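Local coordinates for protein CalG4 (Micromonospora echinospora, PDB 3IA7) that is of unstated function but belongs to the erythromycin biosynthesis protein CIII-like family, with a GT-B fold of two facing Rossmann-like domains, at residues P222-P226 / S293-H297; P232-L238 / P260-A266; G269-P273 / H286-P290. Numbering follows the deposited sequence.

Contact 1 of 3, residues P222-P226 / S293-H297; sequences PGWQP and SVLAH. With CA (calcium ion), chain E.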
ATOM      1  N   PRO A 222     -10.453  -3.654   5.799  1.00 38.53           N
ATOM      2  CA  PRO A 222     -10.503  -4.326   7.099  1.00 38.13           C
ATOM      3  C   PRO A 222      -9.356  -3.877   7.996  1.00 37.48           C
ATOM      4  O   PRO A 222      -8.238  -4.419   7.905  1.00 38.88           O
ATOM      5  CB  PRO A 222     -10.371  -5.827   6.741  1.00 38.20           C
ATOM      6  CG  PRO A 222     -10.590  -5.917   5.243  1.00 38.63           C
ATOM      7  CD  PRO A 222     -10.202  -4.587   4.682  1.00 38.87           C
ATOM      8  N   GLY A 223      -9.611  -2.884   8.854  1.00 35.45           N
ATOM      9  CA  GLY A 223      -8.554  -2.335   9.700  1.00 32.19           C
ATOM     10  C   GLY A 223      -8.577  -2.844  11.139  1.00 29.94           C
ATOM     11  O   GLY A 223      -9.633  -2.909  11.776  1.00 29.70           O
ATOM     12  N   TRP A 224      -7.403  -3.192  11.650  1.00 27.83           N
ATOM     13  CA  TRP A 224      -7.250  -3.595  13.046  1.00 25.53           C
ATOM     14  C   TRP A 224      -7.498  -2.376  13.972  1.00 24.82           C
ATOM     15  O   TRP A 224      -7.083  -1.269  13.637  1.00 23.89           O
ATOM     16  CB  TRP A 224      -5.837  -4.148  13.229  1.00 24.99           C
ATOM     17  CG  TRP A 224      -5.487  -4.564  14.621  1.00 23.64           C
ATOM     18  CD1 TRP A 224      -5.552  -5.839  15.151  1.00 24.07           C
ATOM     19  CD2 TRP A 224      -5.024  -3.711  15.677  1.00 23.74           C
ATOM     20  NE1 TRP A 224      -5.128  -5.820  16.476  1.00 21.65           N
ATOM     21  CE2 TRP A 224      -4.820  -4.533  16.825  1.00 21.26           C
ATOM     22  CE3 TRP A 224      -4.770  -2.334  15.773  1.00 24.09           C
ATOM     23  CZ2 TRP A 224      -4.350  -4.022  18.029  1.00 21.98           C
ATOM     24  CZ3 TRP A 224      -4.311  -1.829  16.977  1.00 24.03           C
ATOM     25  CH2 TRP A 224      -4.113  -2.673  18.088  1.00 24.78           C
ATOM     26  N   GLN A 225      -8.183  -2.590  15.100  1.00 23.06           N
ATOM     27  CA  GLN A 225      -8.397  -1.555  16.122  1.00 22.40           C
ATOM     28  C   GLN A 225      -7.876  -2.050  17.507  1.00 21.82           C
ATOM     29  O   GLN A 225      -7.933  -3.248  17.804  1.00 22.08           O
ATOM     30  CB  GLN A 225      -9.892  -1.173  16.218  1.00 22.59           C
ATOM     31  CG  GLN A 225     -10.601  -0.718  14.885  1.00 23.39           C
ATOM     32  CD  GLN A 225     -10.145   0.701  14.399  1.00 25.72           C
ATOM     33  OE1 GLN A 225      -9.500   1.437  15.134  1.00 24.72           O
ATOM     34  NE2 GLN A 225     -10.475   1.052  13.154  1.00 25.16           N
ATOM     35  N   PRO A 226      -7.402  -1.128  18.375  1.00 21.40           N
ATOM     36  CA  PRO A 226      -6.899  -1.524  19.684  1.00 20.68           C
ATOM     37  C   PRO A 226      -8.090  -1.934  20.589  1.00 20.64           C
ATOM     38  O   PRO A 226      -9.239  -1.575  20.268  1.00 18.92           O
ATOM     39  CB  PRO A 226      -6.195  -0.236  20.197  1.00 20.52           C
ATOM     40  CG  PRO A 226      -6.920   0.882  19.532  1.00 21.51           C
ATOM     41  CD  PRO A 226      -7.316   0.329  18.167  1.00 21.15           C
ATOM     42  N   SER A 293      -2.153  -0.190  10.187  1.00 17.75           N
ATOM     43  CA  SER A 293      -3.302  -0.083  11.098  1.00 16.55           C
ATOM     44  C   SER A 293      -2.797  -0.200  12.532  1.00 14.14           C
ATOM     45  O   SER A 293      -3.237   0.525  13.451  1.00 13.49           O
ATOM     46  CB  SER A 293      -4.342  -1.185  10.808  1.00 16.73           C
ATOM     47  OG  SER A 293      -4.642  -1.192   9.403  1.00 25.55           O
ATOM     48  N   VAL A 294      -1.850  -1.101  12.729  1.00 12.32           N
ATOM     49  CA  VAL A 294      -1.308  -1.272  14.106  1.00 11.25           C
ATOM     50  C   VAL A 294      -0.424  -0.074  14.450  1.00 10.71           C
ATOM     51  O   VAL A 294      -0.582   0.523  15.541  1.00 10.95           O
ATOM     52  CB  VAL A 294      -0.613  -2.596  14.286  1.00 11.08           C
ATOM     53  CG1 VAL A 294      -0.075  -2.771  15.718  1.00 12.37           C
ATOM     54  CG2 VAL A 294      -1.578  -3.720  13.902  1.00 10.63           C
ATOM     55  N   LEU A 295       0.478   0.308  13.538  1.00 10.71           N
ATOM     56  CA  LEU A 295       1.404   1.448  13.807  1.00 12.22           C
ATOM     57  C   LEU A 295       0.645   2.722  14.062  1.00 12.32           C
ATOM     58  O   LEU A 295       1.102   3.565  14.846  1.00 12.49           O
ATOM     59  CB  LEU A 295       2.439   1.686  12.674  1.00 13.83           C
ATOM     60  CG  LEU A 295       3.546   0.607  12.613  1.00 14.48           C
ATOM     61  CD1 LEU A 295       4.284   0.537  11.265  1.00 20.13           C
ATOM     62  CD2 LEU A 295       4.505   0.720  13.764  1.00 15.52           C
ATOM     63  N   ALA A 296      -0.496   2.905  13.398  1.00 12.99           N
ATOM     64  CA  ALA A 296      -1.268   4.144  13.645  1.00 13.35           C
ATOM     65  C   ALA A 296      -1.676   4.315  15.118  1.00 13.01           C
ATOM     66  O   ALA A 296      -1.961   5.411  15.526  1.00 13.25           O
ATOM     67  CB  ALA A 296      -2.517   4.260  12.687  1.00 12.06           C
ATOM     68  N   HIS A 297      -1.728   3.224  15.894  1.00 13.15           N
ATOM     69  CA  HIS A 297      -2.120   3.263  17.304  1.00 12.16           C
ATOM     70  C   HIS A 297      -0.922   2.999  18.216  1.00 12.52           C
ATOM     71  O   HIS A 297      -1.030   3.112  19.431  1.00 13.17           O
ATOM     72  CB  HIS A 297      -3.225   2.238  17.613  1.00 12.23           C
ATOM     73  CG  HIS A 297      -4.430   2.377  16.740  1.00 11.24           C
ATOM     74  ND1 HIS A 297      -4.543   1.732  15.531  1.00 13.06           N
ATOM     75  CD2 HIS A 297      -5.554   3.122  16.880  1.00 12.84           C
ATOM     76  CE1 HIS A 297      -5.692   2.071  14.960  1.00 15.79           C
ATOM     77  NE2 HIS A 297      -6.334   2.894  15.765  1.00 12.01           N
TER
HETATM   78 CA    CA E 402      -8.684   3.654  15.101  1.00 31.67          CA
HETATM   79  O   HOH W   1      -8.493   5.720  16.109  1.00 36.09           O
HETATM   80  O   HOH W   2      -9.366   3.328  17.331  1.00 33.44           O

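Contact 2 of 3, residues P232-L238 / P260-A266; sequences PVLLVSL and PWHVVMA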
ATOM      1  N   PRO A 232      -1.870   1.280  25.545  1.00 17.92           N
ATOM      2  CA  PRO A 232      -0.534   1.454  24.966  1.00 17.97           C
ATOM      3  C   PRO A 232      -0.250   0.241  24.086  1.00 17.34           C
ATOM      4  O   PRO A 232      -0.436  -0.905  24.533  1.00 17.04           O
ATOM      5  CB  PRO A 232       0.396   1.454  26.187  1.00 18.10           C
ATOM      6  CG  PRO A 232      -0.508   1.590  27.394  1.00 21.52           C
ATOM      7  CD  PRO A 232      -1.797   0.949  26.986  1.00 18.14           C
ATOM      8  N   VAL A 233       0.032   0.476  22.814  1.00 17.57           N
ATOM      9  CA  VAL A 233       0.139  -0.633  21.864  1.00 17.91           C
ATOM     10  C   VAL A 233       1.623  -0.769  21.458  1.00 17.78           C
ATOM     11  O   VAL A 233       2.288   0.223  21.156  1.00 17.56           O
ATOM     12  CB  VAL A 233      -0.748  -0.438  20.607  1.00 17.84           C
ATOM     13  CG1 VAL A 233      -0.500  -1.581  19.577  1.00 18.30           C
ATOM     14  CG2 VAL A 233      -2.272  -0.415  20.974  1.00 16.32           C
ATOM     15  N   LEU A 234       2.113  -2.006  21.459  1.00 16.96           N
ATOM     16  CA  LEU A 234       3.414  -2.328  20.925  1.00 16.29           C
ATOM     17  C   LEU A 234       3.280  -3.212  19.709  1.00 16.16           C
ATOM     18  O   LEU A 234       2.572  -4.245  19.755  1.00 16.93           O
ATOM     19  CB  LEU A 234       4.263  -3.031  21.993  1.00 16.28           C
ATOM     20  CG  LEU A 234       5.653  -3.559  21.553  1.00 17.65           C
ATOM     21  CD1 LEU A 234       6.665  -2.438  21.157  1.00 15.63           C
ATOM     22  CD2 LEU A 234       6.250  -4.449  22.615  1.00 16.68           C
ATOM     23  N   LEU A 235       3.959  -2.845  18.613  1.00 15.67           N
ATOM     24  CA  LEU A 235       4.107  -3.775  17.481  1.00 16.23           C
ATOM     25  C   LEU A 235       5.479  -4.426  17.564  1.00 14.66           C
ATOM     26  O   LEU A 235       6.503  -3.743  17.702  1.00 16.11           O
ATOM     27  CB  LEU A 235       3.935  -3.060  16.122  1.00 16.33           C
ATOM     28  CG  LEU A 235       4.171  -3.902  14.815  1.00 15.85           C
ATOM     29  CD1 LEU A 235       3.259  -5.061  14.769  1.00 14.68           C
ATOM     30  CD2 LEU A 235       3.947  -3.055  13.579  1.00 19.15           C
ATOM     31  N   VAL A 236       5.496  -5.731  17.463  1.00 14.30           N
ATOM     32  CA  VAL A 236       6.722  -6.499  17.430  1.00 14.98           C
ATOM     33  C   VAL A 236       6.820  -7.238  16.081  1.00 16.12           C
ATOM     34  O   VAL A 236       5.905  -7.988  15.688  1.00 16.68           O
ATOM     35  CB  VAL A 236       6.776  -7.580  18.542  1.00 14.54           C
ATOM     36  CG1 VAL A 236       8.127  -8.351  18.426  1.00 14.98           C
ATOM     37  CG2 VAL A 236       6.603  -6.942  19.918  1.00 11.71           C
ATOM     38  N   SER A 237       7.922  -7.040  15.374  1.00 15.82           N
ATOM     39  CA  SER A 237       8.067  -7.743  14.082  1.00 18.78           C
ATOM     40  C   SER A 237       9.525  -8.016  13.794  1.00 18.90           C
ATOM     41  O   SER A 237      10.337  -7.134  13.996  1.00 18.64           O
ATOM     42  CB  SER A 237       7.495  -6.853  12.980  1.00 18.62           C
ATOM     43  OG  SER A 237       7.577  -7.528  11.741  1.00 25.31           O
ATOM     44  N   LEU A 238       9.869  -9.198  13.279  1.00 19.79           N
ATOM     45  CA  LEU A 238      11.258  -9.468  12.886  1.00 21.04           C
ATOM     46  C   LEU A 238      11.385  -9.699  11.388  1.00 22.52           C
ATOM     47  O   LEU A 238      12.400 -10.210  10.913  1.00 23.05           O
ATOM     48  CB  LEU A 238      11.799 -10.708  13.616  1.00 21.00           C
ATOM     49  CG  LEU A 238      11.933 -10.667  15.152  1.00 19.68           C
ATOM     50  CD1 LEU A 238      12.641 -11.973  15.634  1.00 19.30           C
ATOM     51  CD2 LEU A 238      12.696  -9.433  15.600  1.00 14.15           C
ATOM     52  N   PRO A 260      -0.574  -3.049  31.341  1.00 18.04           N
ATOM     53  CA  PRO A 260      -1.678  -2.573  30.512  1.00 17.37           C
ATOM     54  C   PRO A 260      -1.383  -2.616  29.009  1.00 16.20           C
ATOM     55  O   PRO A 260      -2.232  -2.301  28.222  1.00 14.85           O
ATOM     56  CB  PRO A 260      -1.822  -1.102  30.928  1.00 17.34           C
ATOM     57  CG  PRO A 260      -1.110  -1.023  32.261  1.00 18.70           C
ATOM     58  CD  PRO A 260       0.046  -1.936  32.075  1.00 18.70           C
ATOM     59  N   TRP A 261      -0.189  -3.008  28.614  1.00 16.05           N
ATOM     60  CA  TRP A 261       0.121  -2.992  27.182  1.00 15.86           C
ATOM     61  C   TRP A 261      -0.709  -3.980  26.413  1.00 16.12           C
ATOM     62  O   TRP A 261      -1.123  -4.999  26.950  1.00 15.97           O
ATOM     63  CB  TRP A 261       1.589  -3.299  26.924  1.00 15.43           C
ATOM     64  CG  TRP A 261       2.527  -2.164  27.287  1.00 18.31           C
ATOM     65  CD1 TRP A 261       3.036  -1.892  28.524  1.00 18.94           C
ATOM     66  CD2 TRP A 261       3.106  -1.215  26.391  1.00 16.84           C
ATOM     67  NE1 TRP A 261       3.881  -0.813  28.455  1.00 20.05           N
ATOM     68  CE2 TRP A 261       3.943  -0.378  27.159  1.00 21.26           C
ATOM     69  CE3 TRP A 261       2.996  -0.988  25.002  1.00 18.00           C
ATOM     70  CZ2 TRP A 261       4.680   0.657  26.599  1.00 19.06           C
ATOM     71  CZ3 TRP A 261       3.710   0.074  24.438  1.00 18.34           C
ATOM     72  CH2 TRP A 261       4.559   0.862  25.227  1.00 17.73           C
ATOM     73  N   HIS A 262      -0.935  -3.666  25.144  1.00 17.23           N
ATOM     74  CA  HIS A 262      -1.466  -4.646  24.191  1.00 16.84           C
ATOM     75  C   HIS A 262      -0.419  -4.855  23.124  1.00 17.74           C
ATOM     76  O   HIS A 262       0.014  -3.880  22.446  1.00 16.52           O
ATOM     77  CB  HIS A 262      -2.777  -4.201  23.557  1.00 16.85           C
ATOM     78  CG  HIS A 262      -3.360  -5.253  22.644  1.00 19.18           C
ATOM     79  ND1 HIS A 262      -4.142  -6.295  23.110  1.00 23.40           N
ATOM     80  CD2 HIS A 262      -3.236  -5.448  21.312  1.00 21.54           C
ATOM     81  CE1 HIS A 262      -4.500  -7.067  22.093  1.00 22.33           C
ATOM     82  NE2 HIS A 262      -3.951  -6.581  20.997  1.00 19.73           N
ATOM     83  N   VAL A 263      -0.012  -6.115  22.954  1.00 17.54           N
ATOM     84  CA  VAL A 263       1.148  -6.424  22.074  1.00 17.70           C
ATOM     85  C   VAL A 263       0.652  -7.165  20.823  1.00 16.80           C
ATOM     86  O   VAL A 263      -0.065  -8.196  20.924  1.00 16.40           O
ATOM     87  CB  VAL A 263       2.237  -7.262  22.840  1.00 18.40           C
ATOM     88  CG1 VAL A 263       3.435  -7.637  21.879  1.00 16.60           C
ATOM     89  CG2 VAL A 263       2.734  -6.469  24.095  1.00 18.47           C
ATOM     90  N   VAL A 264       1.040  -6.658  19.656  1.00 16.32           N
ATOM     91  CA  VAL A 264       0.769  -7.357  18.393  1.00 17.14           C
ATOM     92  C   VAL A 264       2.083  -7.865  17.818  1.00 16.83           C
ATOM     93  O   VAL A 264       2.995  -7.065  17.574  1.00 16.91           O
ATOM     94  CB  VAL A 264       0.066  -6.452  17.357  1.00 16.72           C
ATOM     95  CG1 VAL A 264      -0.177  -7.239  16.049  1.00 17.02           C
ATOM     96  CG2 VAL A 264      -1.212  -5.846  17.938  1.00 13.90           C
HETATM   97  N   MSE A 265       2.181  -9.184  17.664  1.00 17.45           N
HETATM   98  CA  MSE A 265       3.415  -9.778  17.169  1.00 19.67           C
HETATM   99  C   MSE A 265       3.164 -10.321  15.779  1.00 18.27           C
HETATM  100  O   MSE A 265       2.275 -11.160  15.584  1.00 20.29           O
HETATM  101  CB  MSE A 265       3.968 -10.852  18.116  1.00 17.61           C
HETATM  102  CG  MSE A 265       3.868 -10.441  19.611  1.00 19.11           C
HETATM  103 SE   MSE A 265       5.061 -11.473  20.699  0.70 22.47          SE
HETATM  104  CE  MSE A 265       4.010 -13.178  20.563  1.00 14.34           C
ATOM    105  N   ALA A 266       3.928  -9.823  14.805  1.00 18.68           N
ATOM    106  CA  ALA A 266       3.894 -10.324  13.414  1.00 18.93           C
ATOM    107  C   ALA A 266       5.079 -11.261  13.244  1.00 18.90           C
ATOM    108  O   ALA A 266       6.251 -10.825  13.311  1.00 19.67           O
ATOM    109  CB  ALA A 266       4.002  -9.180  12.431  1.00 19.85           C
TER
HETATM  110  O   HOH W   3       8.709 -11.534  12.346  1.00 34.77           O

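Contact 3 of 3, residues G269-P273 / H286-P290; sequences GFLDP and HQWIP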
ATOM      1  N   GLY A 269       5.731 -15.688   7.591  1.00 16.83           N
ATOM      2  CA  GLY A 269       5.011 -16.760   6.945  1.00 17.33           C
ATOM      3  C   GLY A 269       5.656 -18.098   7.122  1.00 19.76           C
ATOM      4  O   GLY A 269       5.195 -19.087   6.540  1.00 19.40           O
ATOM      5  N   PHE A 270       6.735 -18.141   7.908  1.00 21.40           N
ATOM      6  CA  PHE A 270       7.525 -19.366   8.071  1.00 23.79           C
ATOM      7  C   PHE A 270       7.412 -19.946   9.486  1.00 24.05           C
ATOM      8  O   PHE A 270       7.978 -21.002   9.766  1.00 25.25           O
ATOM      9  CB  PHE A 270       8.995 -19.097   7.719  1.00 24.78           C
ATOM     10  CG  PHE A 270       9.218 -18.753   6.274  1.00 27.01           C
ATOM     11  CD1 PHE A 270       8.903 -19.665   5.264  1.00 29.58           C
ATOM     12  CD2 PHE A 270       9.724 -17.513   5.923  1.00 29.08           C
ATOM     13  CE1 PHE A 270       9.104 -19.346   3.922  1.00 30.75           C
ATOM     14  CE2 PHE A 270       9.928 -17.176   4.599  1.00 30.76           C
ATOM     15  CZ  PHE A 270       9.614 -18.092   3.583  1.00 30.74           C
ATOM     16  N   LEU A 271       6.674 -19.267  10.363  1.00 23.97           N
ATOM     17  CA  LEU A 271       6.498 -19.727  11.749  1.00 24.66           C
ATOM     18  C   LEU A 271       5.015 -19.942  12.052  1.00 24.99           C
ATOM     19  O   LEU A 271       4.202 -19.036  11.844  1.00 25.48           O
ATOM     20  CB  LEU A 271       7.126 -18.715  12.741  1.00 23.76           C
ATOM     21  CG  LEU A 271       7.478 -19.136  14.173  1.00 24.86           C
ATOM     22  CD1 LEU A 271       8.404 -20.398  14.177  1.00 23.56           C
ATOM     23  CD2 LEU A 271       8.129 -18.001  14.963  1.00 24.76           C
ATOM     24  N   ASP A 272       4.671 -21.143  12.516  1.00 25.52           N
ATOM     25  CA  ASP A 272       3.324 -21.474  12.992  1.00 26.39           C
ATOM     26  C   ASP A 272       3.110 -20.797  14.356  1.00 27.15           C
ATOM     27  O   ASP A 272       3.877 -21.046  15.286  1.00 26.71           O
ATOM     28  CB  ASP A 272       3.211 -23.002  13.112  1.00 27.32           C
ATOM     29  CG  ASP A 272       1.814 -23.492  13.559  1.00 28.66           C
ATOM     30  OD1 ASP A 272       0.944 -22.679  13.950  1.00 30.39           O
ATOM     31  OD2 ASP A 272       1.602 -24.732  13.535  1.00 30.32           O
ATOM     32  N   PRO A 273       2.089 -19.918  14.480  1.00 27.27           N
ATOM     33  CA  PRO A 273       1.853 -19.279  15.789  1.00 28.03           C
ATOM     34  C   PRO A 273       1.505 -20.264  16.915  1.00 27.97           C
ATOM     35  O   PRO A 273       1.673 -19.939  18.085  1.00 28.79           O
ATOM     36  CB  PRO A 273       0.726 -18.262  15.507  1.00 27.44           C
ATOM     37  CG  PRO A 273       0.075 -18.756  14.233  1.00 27.47           C
ATOM     38  CD  PRO A 273       1.148 -19.437  13.452  1.00 27.91           C
ATOM     39  N   HIS A 286       0.327 -13.159  14.832  1.00 16.66           N
ATOM     40  CA  HIS A 286      -0.219 -13.395  13.495  1.00 16.74           C
ATOM     41  C   HIS A 286       0.966 -13.604  12.581  1.00 16.89           C
ATOM     42  O   HIS A 286       1.984 -12.927  12.751  1.00 17.03           O
ATOM     43  CB  HIS A 286      -0.906 -12.124  12.995  1.00 17.40           C
ATOM     44  CG  HIS A 286      -2.060 -11.690  13.825  1.00 15.68           C
ATOM     45  ND1 HIS A 286      -3.342 -12.121  13.586  1.00 12.88           N
ATOM     46  CD2 HIS A 286      -2.123 -10.872  14.904  1.00 14.40           C
ATOM     47  CE1 HIS A 286      -4.146 -11.595  14.498  1.00 16.84           C
ATOM     48  NE2 HIS A 286      -3.432 -10.822  15.294  1.00 13.09           N
ATOM     49  N   GLN A 287       0.848 -14.486  11.602  1.00 15.22           N
ATOM     50  CA  GLN A 287       1.856 -14.533  10.554  1.00 15.67           C
ATOM     51  C   GLN A 287       1.940 -13.202   9.807  1.00 15.63           C
ATOM     52  O   GLN A 287       3.040 -12.720   9.571  1.00 16.03           O
ATOM     53  CB  GLN A 287       1.614 -15.676   9.586  1.00 14.13           C
ATOM     54  CG  GLN A 287       1.879 -17.075  10.213  1.00 16.01           C
ATOM     55  CD  GLN A 287       1.929 -18.192   9.175  1.00 17.68           C
ATOM     56  OE1 GLN A 287       1.303 -18.105   8.115  1.00 20.30           O
ATOM     57  NE2 GLN A 287       2.704 -19.219   9.453  1.00 19.45           N
ATOM     58  N   TRP A 288       0.771 -12.652   9.440  1.00 15.76           N
ATOM     59  CA  TRP A 288       0.628 -11.336   8.838  1.00 17.81           C
ATOM     60  C   TRP A 288      -0.370 -10.466   9.606  1.00 17.58           C
ATOM     61  O   TRP A 288      -1.408 -10.922  10.070  1.00 16.73           O
ATOM     62  CB  TRP A 288       0.152 -11.443   7.394  1.00 17.73           C
ATOM     63  CG  TRP A 288       1.290 -11.767   6.457  1.00 20.11           C
ATOM     64  CD1 TRP A 288       2.185 -10.872   5.918  1.00 22.66           C
ATOM     65  CD2 TRP A 288       1.687 -13.042   6.001  1.00 13.87           C
ATOM     66  NE1 TRP A 288       3.104 -11.521   5.132  1.00 18.24           N
ATOM     67  CE2 TRP A 288       2.831 -12.855   5.178  1.00 21.10           C
ATOM     68  CE3 TRP A 288       1.153 -14.337   6.130  1.00 15.10           C
ATOM     69  CZ2 TRP A 288       3.444 -13.905   4.523  1.00 17.35           C
ATOM     70  CZ3 TRP A 288       1.772 -15.329   5.538  1.00 16.85           C
ATOM     71  CH2 TRP A 288       2.908 -15.131   4.717  1.00 18.97           C
ATOM     72  N   ILE A 289      -0.073  -9.184   9.646  1.00 19.60           N
ATOM     73  CA  ILE A 289      -0.960  -8.192  10.242  1.00 22.43           C
ATOM     74  C   ILE A 289      -0.871  -6.944   9.343  1.00 23.46           C
ATOM     75  O   ILE A 289       0.151  -6.755   8.681  1.00 23.09           O
ATOM     76  CB  ILE A 289      -0.567  -7.952  11.737  1.00 22.53           C
ATOM     77  CG1 ILE A 289      -1.606  -7.086  12.449  1.00 25.38           C
ATOM     78  CG2 ILE A 289       0.808  -7.276  11.872  1.00 24.73           C
ATOM     79  CD1 ILE A 289      -2.979  -7.625  12.329  1.00 22.92           C
ATOM     80  N   PRO A 290      -1.916  -6.070   9.317  1.00 25.22           N
ATOM     81  CA  PRO A 290      -1.622  -4.875   8.512  1.00 25.24           C
ATOM     82  C   PRO A 290      -0.798  -3.897   9.341  1.00 24.83           C
ATOM     83  O   PRO A 290      -1.323  -3.349  10.326  1.00 24.99           O
ATOM     84  CB  PRO A 290      -3.022  -4.328   8.149  1.00 26.51           C
ATOM     85  CG  PRO A 290      -3.982  -4.906   9.219  1.00 26.46           C
ATOM     86  CD  PRO A 290      -3.245  -5.996   9.973  1.00 25.15           C
TER

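Contact 1 of 3, residues P222-P226 / S293-H297
A loop and a segment of helix 291-295 with the residues that follow it pack together beside a calcium ion, burying 290 Å² between them. Ser293 points its CA-to-CB bond toward residues 222-226. Its CB lies 3.8 Å from Trp224 N, and its OG is 4.1 Å from Gly223 CA, van der Waals contacts with the loop backbone. One residue on, Val294 places CG2 over the five-membered ring of Trp224, 4.2 Å from the centroid and 27° off the normal, a CH-pi contact that covers one face of the indole. His297 then turns back into the contact, its N hydrogen-bonded to Val294 O at 3.0 Å. Its ND1 donates to Ser293 O (2.7 Å), which fixes the ring and leaves NE2 to coordinate the calcium at 2.6 Å. Gln225 OE1 binds the same ion at 2.4 Å, so the two segments share a metal, together with two waters and with Leu42 and Glu46 of the second subunit. On one side of the imidazole plane Pro226 CD sits 3.6 Å from the His297 ring centroid in a CH-pi contact; from that same side the edge of the Trp224 six-membered ring approaches in an offset edge-to-face pair, centroids 5.8 Å apart and planes at 65°. The calcium site therefore bridges two subunits. Trp224 NE1 hydrogen-bonds Glu284, and its indole reaches Val233 and Val264, while Val294 and Leu295 rest on Leu235, so the loop and helix 291-295 together cover strands 233-237 and 262-266.

Contact 2 of 3, residues P232-L238 / P260-A266
Five backbone hydrogen bonds knit these strands in parallel: His262 N to Pro232 O (2.9 Å), Leu234 N to His262 O (3.0 Å), Val264 N to Leu234 O (2.9 Å), Val236 N to Val264 O (2.8 Å) and Ala266 N to Val236 O (2.8 Å). All are nearly straight, and the strand axes lie 4.8 Å apart at 18°. CA-H...O contacts fill in between, such as Val233 CA to His262 O at 3.3 Å. Past the last bond the chains part, and a water bridges the gap, 2.8 Å from Leu238 N and 2.7 Å from Ala266 O. At the opposite end Pro232 CB lies over the six-membered ring of Trp261, 3.8 Å from its centroid, while the ring's CE3 meets Leu234 CB at 3.9 Å; Trp261 NE1 is held by Glu361. Leu234, Val236, Val263 and Met265 (a selenomethionine) share one face of the sheet, where Val236 CG2 touches Val263 CG1 at 3.8 Å and Phe256 of helix 246-256 packs on Leu234 and Val263. On the other face Leu235 CD1 meets Val264 CG1 at 4.3 Å, and helix 291-295 covers Leu235 and Ala266. Adjacent parallel strands linked through helix 246-256 form a beta-alpha-beta crossover, the repeating unit of the Rossmann-like C-terminal domain in a GT-B fold.

Contact 3 of 3, residues G269-P273 / H286-P290
Neither segment is regular over its length: His286 closes strand 283-286, and Gln287 then takes helical angles (-60°/-46°), a kink before the chain extends again at Trp288. Against it the loop 269-273 runs in the opposing sense, with the CA atoms of Gly269 and Gln287 5.3 Å apart and those of Pro273 and His286 6.6 Å apart. Gln287 is the central side chain. Its NE2 donates to Leu271 O at 2.8 Å and 170°, tying the loop backbone to the turn, and its CG lies 4.1 Å from Pro273 CD. Trp288 brings CH2 to 3.5 Å from Gly269 CA, and Gly269 N sits over one ring face; a CB on Gly269 would clash with that ring. Trp288 NE1 hydrogen-bonds Pro222 O of the second subunit, so the indole serves the intrachain and the subunit contact together. Asn240 fastens Gly269 N from a neighbouring loop. The contact thus lies where the chain leaves two adjacent parallel strands, 262-266 and 283-286, at their C-terminal ends, and Pro290 leads on as N-cap of helix 291-295.

All three contacts lie in the C-terminal domain, in or against its six-stranded parallel sheet: contact 2 pairs two inner strands, contact 1 packs on them, and contact 3 joins loops after strands 262-266 and 283-286. Along the chain, contact 1 opens first and closes last; contacts 2 and 3 follow one another between its segments. The centre of contact 1 is about 11 Å from that of contact 2 and about 16 Å from that of contact 3. Met265 O probably accepts a hydrogen bond from His286 N (2.9 Å), and Val264 packs against both Trp224 and Ile289. Contacts 1 and 3 both also touch the second subunit, linking the domain core to dimer contacts.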